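Local coordinates for Abbfa_003403 (Acinetobacter baumannii, PDB 4ZXH), which probably assembles a peptide as a nonribosomal peptide synthetase, combining condensation, adenylation, carrier-protein and thioesterase domains in one chain, at residues G262-L267 against N274-A279. Residues are numbered along the deposited sequence; the frame is centred on the assembly and turned at random.
Sequences GFYVLL and NNLVIA
Ile278 lays its terminal methyl over one face of the Tyr264 ring, a CH-pi contact in which CD1 sits 3.7 Å from the ring centroid and 13° off the ring normal. The same methyl meets the Phe263 ring obliquely at CD2, while one face of that phenyl is covered from within the helix by Leu267 CD1. The rings lie on helix 255-271, packed against strand 275-279 in the condensation domain, which has the chloramphenicol-acetyltransferase-like fold of the CoA-dependent acyltransferases; the axes of 262-267 and 275-279 point 135° apart, nearer antiparallel than parallel, with a closest approach of 9.4 Å. Alternation along the strand sets the partners, since the side chains of Leu276 and Ile278 start toward the helix and those of Val277 and Ala279 away from it.

The torsions of Ile278 place its terminal methyl: CG1 lies anti to the carbonyl carbon (chi1 -64°) and the chain then extends to CD1, which sits between the two rings and against Leu267 CD1, 3.7 Å away. Further back along the same branch, Ile278 CG1 rests 3.6 Å from Tyr264 CE1. Tyr264 OH, which passes alongside Ile278 CB, hydrogen-bonds Ile303 O on strand 302-306, the antiparallel neighbour of strand 275-279; this anchors the phenol while its face receives the isoleucine. All five touching residues are buried, and no hydrogen bond joins the segments, so apolar packing carries the contact. The bound 4'-phosphopantetheine lies about 8 Å from the Ile278 side chain, placing this core near the prosthetic group. At the other end of the contact, Leu276 CB lies 4.1 Å from Tyr264 CD1, and Leu276 CD1 lies 3.6 Å from Tyr264 O.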
ATOM      1  N   GLY A 262       6.578   4.274 -28.827  1.00 44.91           N
ATOM      2  CA  GLY A 262       7.861   4.012 -28.204  1.00 43.11           C
ATOM      3  C   GLY A 262       7.754   3.878 -26.692  1.00 43.87           C
ATOM      4  O   GLY A 262       8.398   3.016 -26.104  1.00 44.46           O
ATOM      5  N   PHE A 263       6.923   4.710 -26.067  1.00 42.27           N
ATOM      6  CA  PHE A 263       6.806   4.709 -24.613  1.00 39.14           C
ATOM      7  C   PHE A 263       6.161   3.423 -24.091  1.00 44.03           C
ATOM      8  O   PHE A 263       6.672   2.821 -23.149  1.00 46.56           O
ATOM      9  CB  PHE A 263       6.016   5.929 -24.137  1.00 35.55           C
ATOM     10  CG  PHE A 263       6.298   6.315 -22.714  1.00 33.78           C
ATOM     11  CD1 PHE A 263       7.482   5.925 -22.103  1.00 34.73           C
ATOM     12  CD2 PHE A 263       5.404   7.093 -21.999  1.00 30.98           C
ATOM     13  CE1 PHE A 263       7.758   6.275 -20.805  1.00 30.18           C
ATOM     14  CE2 PHE A 263       5.683   7.459 -20.689  1.00 32.70           C
ATOM     15  CZ  PHE A 263       6.858   7.042 -20.091  1.00 30.79           C
ATOM     16  N   TYR A 264       5.050   3.002 -24.695  1.00 45.94           N
ATOM     17  CA  TYR A 264       4.443   1.708 -24.369  1.00 35.28           C
ATOM     18  C   TYR A 264       5.452   0.562 -24.516  1.00 38.43           C
ATOM     19  O   TYR A 264       5.606  -0.265 -23.618  1.00 43.63           O
ATOM     20  CB  TYR A 264       3.245   1.415 -25.271  1.00 36.07           C
ATOM     21  CG  TYR A 264       1.968   2.145 -24.941  1.00 40.20           C
ATOM     22  CD1 TYR A 264       1.247   1.846 -23.800  1.00 33.57           C
ATOM     23  CD2 TYR A 264       1.460   3.099 -25.805  1.00 44.87           C
ATOM     24  CE1 TYR A 264       0.076   2.493 -23.516  1.00 32.61           C
ATOM     25  CE2 TYR A 264       0.291   3.759 -25.524  1.00 41.35           C
ATOM     26  CZ  TYR A 264      -0.395   3.458 -24.382  1.00 46.07           C
ATOM     27  OH  TYR A 264      -1.569   4.119 -24.112  1.00 46.95           O
ATOM     28  N   VAL A 265       6.131   0.510 -25.660  1.00 40.10           N
ATOM     29  CA  VAL A 265       7.123  -0.532 -25.897  1.00 45.91           C
ATOM     30  C   VAL A 265       8.131  -0.545 -24.756  1.00 47.21           C
ATOM     31  O   VAL A 265       8.436  -1.599 -24.216  1.00 49.15           O
ATOM     32  CB  VAL A 265       7.847  -0.346 -27.249  1.00 44.52           C
ATOM     33  CG1 VAL A 265       9.115  -1.177 -27.297  1.00 43.54           C
ATOM     34  CG2 VAL A 265       6.927  -0.733 -28.385  1.00 43.24           C
ATOM     35  N   LEU A 266       8.609   0.633 -24.369  1.00 42.98           N
ATOM     36  CA  LEU A 266       9.488   0.755 -23.212  1.00 39.79           C
ATOM     37  C   LEU A 266       8.902   0.152 -21.926  1.00 45.29           C
ATOM     38  O   LEU A 266       9.560  -0.653 -21.274  1.00 52.41           O
ATOM     39  CB  LEU A 266       9.843   2.219 -22.955  1.00 36.23           C
ATOM     40  CG  LEU A 266      10.729   2.314 -21.712  1.00 35.54           C
ATOM     41  CD1 LEU A 266      12.004   1.539 -21.945  1.00 37.33           C
ATOM     42  CD2 LEU A 266      11.033   3.744 -21.314  1.00 34.30           C
ATOM     43  N   LEU A 267       7.686   0.544 -21.546  1.00 34.84           N
ATOM     44  CA  LEU A 267       7.100   0.063 -20.288  1.00 37.64           C
ATOM     45  C   LEU A 267       6.786  -1.435 -20.348  1.00 43.43           C
ATOM     46  O   LEU A 267       6.792  -2.123 -19.329  1.00 36.19           O
ATOM     47  CB  LEU A 267       5.836   0.851 -19.952  1.00 37.61           C
ATOM     48  CG  LEU A 267       6.027   2.376 -19.989  1.00 45.32           C
ATOM     49  CD1 LEU A 267       4.686   3.102 -19.993  1.00 46.79           C
ATOM     50  CD2 LEU A 267       6.905   2.874 -18.838  1.00 39.33           C
ATOM     51  N   ASN A 274       1.464  -6.932 -20.529  1.00 48.03           N
ATOM     52  CA  ASN A 274       0.816  -6.687 -21.811  1.00 50.30           C
ATOM     53  C   ASN A 274      -0.242  -5.598 -21.703  1.00 52.19           C
ATOM     54  O   ASN A 274      -0.572  -4.940 -22.684  1.00 57.97           O
ATOM     55  CB  ASN A 274       0.178  -7.973 -22.340  1.00 58.16           C
ATOM     56  CG  ASN A 274       1.184  -9.089 -22.513  1.00 66.74           C
ATOM     57  OD1 ASN A 274       2.324  -8.852 -22.922  1.00 63.68           O
ATOM     58  ND2 ASN A 274       0.776 -10.316 -22.178  1.00 73.39           N
ATOM     59  N   ASN A 275      -0.786  -5.416 -20.508  1.00 49.52           N
ATOM     60  CA  ASN A 275      -1.820  -4.418 -20.308  1.00 44.18           C
ATOM     61  C   ASN A 275      -1.240  -3.195 -19.612  1.00 42.75           C
ATOM     62  O   ASN A 275      -0.913  -3.226 -18.415  1.00 51.03           O
ATOM     63  CB  ASN A 275      -2.984  -5.012 -19.515  1.00 46.93           C
ATOM     64  CG  ASN A 275      -3.799  -6.008 -20.330  1.00 50.69           C
ATOM     65  OD1 ASN A 275      -3.809  -7.206 -20.045  1.00 56.30           O
ATOM     66  ND2 ASN A 275      -4.501  -5.510 -21.335  1.00 52.30           N
ATOM     67  N   LEU A 276      -1.094  -2.122 -20.380  1.00 37.85           N
ATOM     68  CA  LEU A 276      -0.499  -0.892 -19.876  1.00 36.07           C
ATOM     69  C   LEU A 276      -1.431   0.286 -20.080  1.00 36.56           C
ATOM     70  O   LEU A 276      -2.083   0.386 -21.127  1.00 36.87           O
ATOM     71  CB  LEU A 276       0.817  -0.617 -20.576  1.00 33.06           C
ATOM     72  CG  LEU A 276       1.795  -1.775 -20.625  1.00 43.50           C
ATOM     73  CD1 LEU A 276       2.759  -1.585 -21.804  1.00 51.06           C
ATOM     74  CD2 LEU A 276       2.540  -1.839 -19.323  1.00 45.02           C
ATOM     75  N   VAL A 277      -1.493   1.180 -19.090  1.00 33.72           N
ATOM     76  CA  VAL A 277      -2.247   2.425 -19.248  1.00 28.35           C
ATOM     77  C   VAL A 277      -1.341   3.649 -19.200  1.00 36.63           C
ATOM     78  O   VAL A 277      -0.486   3.756 -18.327  1.00 34.32           O
ATOM     79  CB  VAL A 277      -3.327   2.570 -18.173  1.00 27.37           C
ATOM     80  CG1 VAL A 277      -4.093   3.858 -18.372  1.00 34.63           C
ATOM     81  CG2 VAL A 277      -4.270   1.397 -18.222  1.00 28.09           C
ATOM     82  N   ILE A 278      -1.531   4.568 -20.146  1.00 37.18           N
ATOM     83  CA  ILE A 278      -0.812   5.839 -20.157  1.00 30.12           C
ATOM     84  C   ILE A 278      -1.780   7.016 -20.273  1.00 35.17           C
ATOM     85  O   ILE A 278      -2.597   7.061 -21.195  1.00 39.09           O
ATOM     86  CB  ILE A 278       0.192   5.914 -21.315  1.00 28.46           C
ATOM     87  CG1 ILE A 278       1.282   4.861 -21.157  1.00 29.06           C
ATOM     88  CG2 ILE A 278       0.839   7.285 -21.377  1.00 27.91           C
ATOM     89  CD1 ILE A 278       2.403   5.017 -22.144  1.00 30.15           C
ATOM     90  N   ALA A 279      -1.680   7.975 -19.351  1.00 35.36           N
ATOM     91  CA  ALA A 279      -2.537   9.163 -19.387  1.00 36.89           C
ATOM     92  C   ALA A 279      -1.961  10.200 -20.342  1.00 33.06           C
ATOM     93  O   ALA A 279      -0.751  10.394 -20.355  1.00 35.94           O
ATOM     94  CB  ALA A 279      -2.700   9.768 -17.987  1.00 23.97           C
TER